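Local coordinates for mitochondrial dynamics protein MID49 (Mus musculus, PDB 4WOY) that sits in the mitochondrial outer membrane, promotes recruitment of the fission mediator dynamin-related protein 1 to the mitochondrial surface and regulates its GTPase activity, at residues F118-G121 and R127-L130; L193-E198 and L204-L209; L233-I238 and E274-A279. The protein carries 1 engineered substitution. All coordinates share one frame; numbering follows the deposited sequence.

Contact 1: F118-G121 and R127-L130; sequences FLVG and RVLL
Phe118 and Val120 pack on Val128 and Leu129 where a small beta hairpin runs directly into a helix. The hairpin is formed by strands 119-120 and 123-124, and helix 126-139 follows at once. This unit belongs to the MID51-like, nucleotidyltransferase-related part of the predicted cytosolic region. No hydrogen bond joins residues 118-121 to 127-130; the contact is made by side-chain packing.

The ring of Phe118 takes part in two ways. Over one face, Leu129 makes a CH-pi contact. Its CD2 lies 3.7 Å from the centroid of the Phe118 ring and only 4° off the ring normal. Leu129 CG sits beside it, 3.8 Å from Phe118 CG. At the edge, Val128 CG1 approaches in the ring plane and meets Phe118 CD1 at 3.8 Å. The ring therefore has one neighbour above it and another at its rim.

The second group is aliphatic and lies further along the chain, on strand 119-120. CG2 of Val120 meets CG2 of Val128 at 3.8 Å. Hydrogen bonds flank the packing: Phe118 is linked to Ser125 through the backbone, and Val128 N hydrogen-bonds to Ser125 OG.

Arg127 holds its CG anti to the backbone N (chi1 165°) and bends at chi3. Its guanidinium folds back over Val128 CG2. Arg127 NH2 hydrogen-bonds to Asn203 OD1, and this same Arg127 NH2 lies 3.7 Å from Val120 CG2.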
loop_
_atom_site.group_PDB
_atom_site.type_symbol
_atom_site.label_atom_id
_atom_site.label_comp_id
_atom_site.label_asym_id
_atom_site.label_seq_id
_atom_site.Cartn_x
_atom_site.Cartn_y
_atom_site.Cartn_z
ATOM N N PHE A 118 22.730 -5.267 -9.622
ATOM C CA PHE A 118 21.417 -4.787 -10.030
ATOM C C PHE A 118 21.489 -3.410 -10.658
ATOM O O PHE A 118 20.465 -2.751 -10.856
ATOM C CB PHE A 118 20.472 -4.785 -8.827
ATOM C CG PHE A 118 20.445 -6.095 -8.120
ATOM C CD1 PHE A 118 19.837 -7.201 -8.721
ATOM C CD2 PHE A 118 21.088 -6.252 -6.893
ATOM C CE1 PHE A 118 19.834 -8.443 -8.083
ATOM C CE2 PHE A 118 21.092 -7.489 -6.251
ATOM C CZ PHE A 118 20.465 -8.593 -6.857
ATOM N N LEU A 119 22.701 -2.957 -10.955
ATOM C CA LEU A 119 22.861 -1.688 -11.637
ATOM C C LEU A 119 22.490 -1.777 -13.116
ATOM O O LEU A 119 22.937 -2.664 -13.827
ATOM C CB LEU A 119 24.301 -1.187 -11.497
ATOM C CG LEU A 119 24.765 -0.547 -10.196
ATOM C CD1 LEU A 119 26.216 -0.172 -10.376
ATOM C CD2 LEU A 119 23.936 0.677 -9.919
ATOM N N VAL A 120 21.636 -0.865 -13.554
ATOM C CA VAL A 120 21.467 -0.546 -14.964
ATOM C C VAL A 120 22.015 0.853 -15.185
ATOM O O VAL A 120 21.495 1.804 -14.617
ATOM C CB VAL A 120 19.998 -0.628 -15.400
ATOM C CG1 VAL A 120 19.843 -0.154 -16.839
ATOM C CG2 VAL A 120 19.541 -2.037 -15.281
ATOM N N GLY A 121 23.096 0.970 -15.947
ATOM C CA GLY A 121 23.887 2.187 -15.968
ATOM C C GLY A 121 24.415 2.553 -14.597
ATOM O O GLY A 121 25.109 1.765 -13.964
ATOM N N ARG A 127 13.563 -2.879 -11.472
ATOM C CA ARG A 127 13.130 -3.900 -12.420
ATOM C C ARG A 127 13.994 -5.145 -12.368
ATOM O O ARG A 127 13.470 -6.252 -12.412
ATOM C CB ARG A 127 13.133 -3.374 -13.859
ATOM C CG ARG A 127 13.033 -4.480 -14.926
ATOM C CD ARG A 127 13.042 -3.919 -16.339
ATOM N NE ARG A 127 14.262 -3.152 -16.618
ATOM C CZ ARG A 127 15.426 -3.692 -16.990
ATOM N NH1 ARG A 127 15.541 -5.013 -17.140
ATOM N NH2 ARG A 127 16.475 -2.906 -17.221
ATOM N N VAL A 128 15.307 -4.972 -12.301
ATOM C CA VAL A 128 16.218 -6.109 -12.233
ATOM C C VAL A 128 16.081 -6.819 -10.878
ATOM O O VAL A 128 16.058 -8.057 -10.799
ATOM C CB VAL A 128 17.678 -5.669 -12.493
ATOM C CG1 VAL A 128 18.644 -6.848 -12.343
ATOM C CG2 VAL A 128 17.793 -5.055 -13.897
ATOM N N LEU A 129 15.941 -6.030 -9.819
ATOM C CA LEU A 129 15.650 -6.584 -8.509
ATOM C C LEU A 129 14.359 -7.392 -8.525
ATOM O O LEU A 129 14.312 -8.486 -7.987
ATOM C CB LEU A 129 15.551 -5.458 -7.495
ATOM C CG LEU A 129 16.969 -5.192 -7.005
ATOM C CD1 LEU A 129 17.127 -3.766 -6.490
ATOM C CD2 LEU A 129 17.297 -6.248 -5.919
ATOM N N LEU A 130 13.336 -6.850 -9.183
ATOM C CA LEU A 130 12.057 -7.514 -9.346
ATOM C C LEU A 130 12.198 -8.854 -10.062
ATOM O O LEU A 130 11.641 -9.852 -9.600
ATOM C CB LEU A 130 11.085 -6.618 -10.099
ATOM C CG LEU A 130 10.306 -5.628 -9.247
ATOM C CD1 LEU A 130 9.423 -4.792 -10.143
ATOM C CD2 LEU A 130 9.475 -6.356 -8.193
#

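Contact 2: L193-E198 and L204-L209; sequences LAWPLE and LWLQDL
An antiparallel strand pairing in the central mixed sheet of the nucleotidyltransferase-like domain brings Leu193 against Leu206. Strand 191-193 ends here beside strand 205-208. The two residues form a hydrogen-bonded pair. Leu193 N donates to Leu206 O at 2.6 Å, and Leu206 N returns a bond to Leu193 O at 2.8 Å.

Beyond this pair the chain leaves the strand through an inverse gamma turn centred on Ala194. Trp205 packs against the turn. Its CE3 is 3.3 Å from Ala194 N, and Ala194 CB sits over one face of the six-membered ring in a CH-pi contact. The indole NE1 hydrogen-bonds to Leu124 O, which helps hold the ring's rotation.

Leu193 and Leu206 point to the same face of the sheet. There Leu206 CD2 reaches Trp195 CB at 4.0 Å. Leu193 CG packs on Asp208 CB at 3.6 Å. The first torsion of Asp208 sets CG anti to the backbone N (chi1 174°) and directs the carboxylate past this leucine, with OD2 4.0 Å from Leu193 CD2.

The carboxylate of Asp208 is buried here, yet both oxygens are satisfied. OD1 caps Tyr210 N and so links strand 205-208 to the start of helix 210-224. OD2 forms a salt bridge with Arg70 of strand 69-74. This salt bridge would probably favour the ionised form of the buried carboxylate.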
loop_
_atom_site.group_PDB
_atom_site.type_symbol
_atom_site.label_atom_id
_atom_site.label_comp_id
_atom_site.label_asym_id
_atom_site.label_seq_id
_atom_site.Cartn_x
_atom_site.Cartn_y
_atom_site.Cartn_z
ATOM N N LEU A 193 9.556 1.633 -3.118
ATOM C CA LEU A 193 9.333 0.218 -3.362
ATOM C C LEU A 193 9.845 -0.189 -4.724
ATOM O O LEU A 193 9.706 0.552 -5.692
ATOM C CB LEU A 193 7.848 -0.130 -3.286
ATOM C CG LEU A 193 6.884 0.486 -2.275
ATOM C CD1 LEU A 193 5.483 0.375 -2.814
ATOM C CD2 LEU A 193 6.970 -0.249 -0.972
ATOM N N ALA A 194 10.396 -1.384 -4.806
ATOM C CA ALA A 194 10.639 -2.006 -6.077
ATOM C C ALA A 194 9.309 -2.568 -6.586
ATOM O O ALA A 194 8.994 -3.735 -6.369
ATOM C CB ALA A 194 11.680 -3.117 -5.938
ATOM N N TRP A 195 8.532 -1.765 -7.287
ATOM C CA TRP A 195 7.221 -2.215 -7.712
ATOM C C TRP A 195 7.111 -1.953 -9.176
ATOM O O TRP A 195 7.738 -1.038 -9.685
ATOM C CB TRP A 195 6.099 -1.516 -6.943
ATOM C CG TRP A 195 4.857 -2.381 -6.676
ATOM C CD1 TRP A 195 3.559 -2.033 -6.912
ATOM C CD2 TRP A 195 4.821 -3.726 -6.142
ATOM N NE1 TRP A 195 2.718 -3.055 -6.537
ATOM C CE2 TRP A 195 3.464 -4.109 -6.073
ATOM C CE3 TRP A 195 5.806 -4.641 -5.722
ATOM C CZ2 TRP A 195 3.058 -5.369 -5.586
ATOM C CZ3 TRP A 195 5.403 -5.895 -5.236
ATOM C CH2 TRP A 195 4.041 -6.243 -5.177
ATOM N N PRO A 196 6.368 -2.812 -9.877
ATOM C CA PRO A 196 6.226 -2.536 -11.291
ATOM C C PRO A 196 5.320 -1.373 -11.553
ATOM O O PRO A 196 4.361 -1.062 -10.844
ATOM C CB PRO A 196 5.605 -3.824 -11.839
ATOM C CG PRO A 196 4.809 -4.331 -10.703
ATOM C CD PRO A 196 5.653 -4.045 -9.497
ATOM N N LEU A 197 5.720 -0.680 -12.585
ATOM C CA LEU A 197 4.808 -0.368 -13.634
ATOM C C LEU A 197 5.876 -0.715 -14.669
ATOM O O LEU A 197 6.983 -0.163 -14.631
ATOM C CB LEU A 197 4.265 1.067 -13.597
ATOM C CG LEU A 197 3.165 1.382 -14.613
ATOM C CD1 LEU A 197 1.822 0.882 -14.091
ATOM C CD2 LEU A 197 3.098 2.867 -14.870
ATOM N N GLU A 198 5.579 -1.685 -15.530
ATOM C CA GLU A 198 6.626 -2.303 -16.345
ATOM C C GLU A 198 6.713 -1.641 -17.704
ATOM O O GLU A 198 7.546 -1.995 -18.543
ATOM C CB GLU A 198 6.382 -3.811 -16.481
ATOM C CG GLU A 198 6.797 -4.604 -15.248
ATOM C CD GLU A 198 6.406 -6.063 -15.318
ATOM O OE1 GLU A 198 5.197 -6.350 -15.437
ATOM O OE2 GLU A 198 7.308 -6.922 -15.253
ATOM N N LEU A 204 13.154 2.878 -12.214
ATOM C CA LEU A 204 12.765 3.710 -11.083
ATOM C C LEU A 204 11.991 2.945 -9.999
ATOM O O LEU A 204 11.315 1.953 -10.280
ATOM C CB LEU A 204 11.938 4.905 -11.553
ATOM C CG LEU A 204 12.677 5.819 -12.538
ATOM C CD1 LEU A 204 11.807 6.969 -12.960
ATOM C CD2 LEU A 204 13.976 6.335 -11.957
ATOM N N TRP A 205 12.121 3.428 -8.767
ATOM C CA TRP A 205 11.413 2.915 -7.595
ATOM C C TRP A 205 10.094 3.665 -7.412
ATOM O O TRP A 205 9.960 4.796 -7.871
ATOM C CB TRP A 205 12.287 3.067 -6.343
ATOM C CG TRP A 205 13.480 2.208 -6.439
ATOM C CD1 TRP A 205 14.492 2.301 -7.352
ATOM C CD2 TRP A 205 13.774 1.071 -5.630
ATOM N NE1 TRP A 205 15.397 1.291 -7.160
ATOM C CE2 TRP A 205 14.987 0.527 -6.108
ATOM C CE3 TRP A 205 13.134 0.468 -4.542
ATOM C CZ2 TRP A 205 15.567 -0.589 -5.535
ATOM C CZ3 TRP A 205 13.709 -0.635 -3.980
ATOM C CH2 TRP A 205 14.919 -1.158 -4.472
ATOM N N LEU A 206 9.121 3.040 -6.757
ATOM C CA LEU A 206 7.849 3.695 -6.534
ATOM C C LEU A 206 7.806 4.297 -5.108
ATOM O O LEU A 206 8.175 3.659 -4.113
ATOM C CB LEU A 206 6.723 2.695 -6.746
ATOM C CG LEU A 206 5.294 3.199 -6.705
ATOM C CD1 LEU A 206 5.021 3.941 -8.005
ATOM C CD2 LEU A 206 4.365 2.046 -6.540
ATOM N N GLN A 207 7.368 5.538 -5.001
ATOM C CA GLN A 207 7.266 6.146 -3.688
ATOM C C GLN A 207 6.111 5.525 -2.929
ATOM O O GLN A 207 5.005 5.389 -3.447
ATOM C CB GLN A 207 7.048 7.650 -3.780
ATOM C CG GLN A 207 6.902 8.303 -2.424
ATOM C CD GLN A 207 6.592 9.783 -2.518
ATOM O OE1 GLN A 207 5.608 10.191 -3.149
ATOM N NE2 GLN A 207 7.447 10.602 -1.915
ATOM N N ASP A 208 6.372 5.187 -1.678
ATOM C CA ASP A 208 5.344 4.662 -0.815
ATOM C C ASP A 208 5.134 5.594 0.371
ATOM O O ASP A 208 5.985 5.680 1.250
ATOM C CB ASP A 208 5.727 3.275 -0.330
ATOM C CG ASP A 208 4.748 2.741 0.707
ATOM O OD1 ASP A 208 3.537 2.975 0.525
ATOM O OD2 ASP A 208 5.195 2.121 1.699
ATOM N N LEU A 209 4.003 6.297 0.374
ATOM C CA LEU A 209 3.676 7.225 1.458
ATOM C C LEU A 209 2.840 6.578 2.568
ATOM O O LEU A 209 2.472 7.249 3.539
ATOM C CB LEU A 209 2.947 8.459 0.925
ATOM C CG LEU A 209 3.801 9.336 -0.002
ATOM C CD1 LEU A 209 3.041 10.561 -0.544
ATOM C CD2 LEU A 209 5.115 9.745 0.687
#

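Contact 3: L233-I238 and E274-A279; sequences LLLCGI and ERFLQA
Leu235 and Ile238 of one helix meet Phe276 and Ala279 of another in the helical C-terminal part of the protein. The second helix, 272-288, lies in the Mab-21 HhH/H2TH-like family region. The short axes of 233-238 and 274-279 cross at -55° and stay 11.1 Å apart. That spacing is wide, and large side chains bridge it. All four touching residues are buried and apolar.

The main bump is the ring of Phe276. Its CG lies anti to the backbone N (chi1 177°), which sends the ring across to helix 228-241. There the ring enters a hollow bordered by Leu235 and Ile238, with Leu231 one turn earlier on the same helix. Leu235 comes at the ring obliquely. Its CD2 is 3.9 Å from Phe276 CE1.

The reverse bump is Leu235. Its forked end is directed into the shallow place between Phe276 and Ala279, which stand one turn apart on helix 272-288. CD2 of Leu235 lies between the ring and Ala279 CB. CD1 of Leu235 touches only Ala279 CB among the atoms of the two segments, at 4.0 Å. The small methyl of Ala279 makes the hollow. Leu235 and the ring pass alongside, running opposite ways, so the bumps interlock.

Other parts of the fold close the sides. Val256 and Val257 of helix 250-261 touch Ala279 and Leu235. Phe9 of helix 2-14 and the C-terminal Phe329 pack on Ile238.

Ile238 and Phe276 point at one another from their two helices. The methyl CD1 of Ile238 meets the ring edge near its plane, in a tight approach of 3.3 Å to Phe276 CZ and 3.4 Å to Phe276 CE1.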
loop_
_atom_site.group_PDB
_atom_site.type_symbol
_atom_site.label_atom_id
_atom_site.label_comp_id
_atom_site.label_asym_id
_atom_site.label_seq_id
_atom_site.Cartn_x
_atom_site.Cartn_y
_atom_site.Cartn_z
ATOM N N LEU A 233 -11.714 3.291 6.558
ATOM C CA LEU A 233 -12.113 1.886 6.385
ATOM C C LEU A 233 -13.520 1.755 5.800
ATOM O O LEU A 233 -13.761 0.901 4.954
ATOM C CB LEU A 233 -12.021 1.138 7.709
ATOM C CG LEU A 233 -10.577 0.750 7.996
ATOM C CD1 LEU A 233 -10.394 0.301 9.452
ATOM C CD2 LEU A 233 -10.122 -0.325 7.028
ATOM N N LEU A 234 -14.424 2.627 6.236
ATOM C CA LEU A 234 -15.763 2.724 5.653
ATOM C C LEU A 234 -15.730 3.025 4.159
ATOM O O LEU A 234 -16.385 2.347 3.351
ATOM C CB LEU A 234 -16.569 3.821 6.334
ATOM C CG LEU A 234 -17.388 3.342 7.505
ATOM C CD1 LEU A 234 -17.946 4.547 8.200
ATOM C CD2 LEU A 234 -18.482 2.408 6.995
ATOM N N LEU A 235 -14.991 4.067 3.803
ATOM C CA LEU A 235 -14.952 4.500 2.422
ATOM C C LEU A 235 -14.439 3.381 1.565
ATOM O O LEU A 235 -14.940 3.156 0.465
ATOM C CB LEU A 235 -14.081 5.746 2.241
ATOM C CG LEU A 235 -14.635 7.003 2.880
ATOM C CD1 LEU A 235 -13.547 8.075 2.987
ATOM C CD2 LEU A 235 -15.829 7.482 2.094
ATOM N N CYS A 236 -13.443 2.669 2.080
ATOM C CA CYS A 236 -12.855 1.566 1.339
ATOM C C CYS A 236 -13.885 0.472 1.100
ATOM O O CYS A 236 -14.007 -0.040 -0.020
ATOM C CB CYS A 236 -11.657 0.978 2.090
ATOM S SG CYS A 236 -10.111 1.863 1.896
ATOM N N GLY A 237 -14.620 0.112 2.155
ATOM C CA GLY A 237 -15.582 -0.977 2.074
ATOM C C GLY A 237 -16.700 -0.712 1.081
ATOM O O GLY A 237 -17.148 -1.598 0.367
ATOM N N ILE A 238 -17.127 0.537 1.018
ATOM C CA ILE A 238 -18.170 0.937 0.102
ATOM C C ILE A 238 -17.705 0.945 -1.336
ATOM O O ILE A 238 -18.417 0.488 -2.224
ATOM C CB ILE A 238 -18.706 2.312 0.487
ATOM C CG1 ILE A 238 -19.619 2.127 1.688
ATOM C CG2 ILE A 238 -19.489 2.922 -0.637
ATOM C CD1 ILE A 238 -20.279 3.333 2.107
ATOM N N GLU A 274 -21.767 12.638 8.913
ATOM C CA GLU A 274 -21.489 13.903 8.247
ATOM C C GLU A 274 -20.101 13.931 7.605
ATOM O O GLU A 274 -19.949 14.426 6.488
ATOM C CB GLU A 274 -21.610 15.051 9.238
ATOM C CG GLU A 274 -22.937 15.757 9.231
ATOM C CD GLU A 274 -23.097 16.618 10.454
ATOM O OE1 GLU A 274 -22.078 17.191 10.901
ATOM O OE2 GLU A 274 -24.231 16.715 10.970
ATOM N N ARG A 275 -19.107 13.364 8.287
ATOM C CA ARG A 275 -17.755 13.282 7.735
ATOM C C ARG A 275 -17.736 12.425 6.488
ATOM O O ARG A 275 -16.996 12.695 5.522
ATOM C CB ARG A 275 -16.780 12.714 8.766
ATOM C CG ARG A 275 -16.505 13.656 9.913
ATOM C CD ARG A 275 -16.227 15.083 9.441
ATOM N NE ARG A 275 -16.789 16.027 10.402
ATOM C CZ ARG A 275 -17.810 16.844 10.165
ATOM N NH1 ARG A 275 -18.359 16.903 8.962
ATOM N NH2 ARG A 275 -18.250 17.641 11.129
ATOM N N PHE A 276 -18.552 11.381 6.537
ATOM C CA PHE A 276 -18.729 10.472 5.424
ATOM C C PHE A 276 -19.330 11.196 4.226
ATOM O O PHE A 276 -18.822 11.071 3.119
ATOM C CB PHE A 276 -19.619 9.304 5.836
ATOM C CG PHE A 276 -19.912 8.336 4.723
ATOM C CD1 PHE A 276 -19.076 7.265 4.481
ATOM C CD2 PHE A 276 -21.038 8.480 3.942
ATOM C CE1 PHE A 276 -19.358 6.362 3.458
ATOM C CE2 PHE A 276 -21.319 7.590 2.918
ATOM C CZ PHE A 276 -20.488 6.538 2.677
ATOM N N LEU A 277 -20.389 11.973 4.446
ATOM C CA LEU A 277 -21.042 12.644 3.330
ATOM C C LEU A 277 -20.096 13.707 2.772
ATOM O O LEU A 277 -19.924 13.830 1.554
ATOM C CB LEU A 277 -22.374 13.269 3.749
ATOM C CG LEU A 277 -23.425 12.260 4.238
ATOM C CD1 LEU A 277 -24.745 12.920 4.675
ATOM C CD2 LEU A 277 -23.663 11.149 3.238
ATOM N N GLN A 278 -19.431 14.418 3.673
ATOM C CA GLN A 278 -18.424 15.395 3.283
ATOM C C GLN A 278 -17.317 14.792 2.409
ATOM O O GLN A 278 -16.829 15.458 1.501
ATOM C CB GLN A 278 -17.793 16.030 4.515
ATOM C CG GLN A 278 -17.220 17.381 4.241
ATOM C CD GLN A 278 -16.434 17.905 5.406
ATOM O OE1 GLN A 278 -16.574 17.419 6.525
ATOM N NE2 GLN A 278 -15.621 18.931 5.161
ATOM N N ALA A 279 -16.900 13.563 2.716
ATOM C CA ALA A 279 -15.938 12.836 1.879
ATOM C C ALA A 279 -16.467 12.571 0.472
ATOM O O ALA A 279 -15.746 12.742 -0.506
ATOM C CB ALA A 279 -15.554 11.527 2.522
#

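From the N terminus, the three contacts follow one another in series; none nests in or crosses another. Contact 1 closes the five-residue link 122-126 and ties the hairpin to helix 126-139. Contact 2 closes the equally short link 199-203 and joins two strands of the central sheet. These two touch: Leu129 CD1 lies 3.7 Å from Trp205 CZ2, and Leu130 also packs on the 193-198 segment. Helix 126-139 is thus shared ground between hairpin and sheet. Contact 3 spans 35 residues and joins two helices of the C-terminal part. Its centre is about 28 Å from that of contact 2, on the opposite side of the chain's centre.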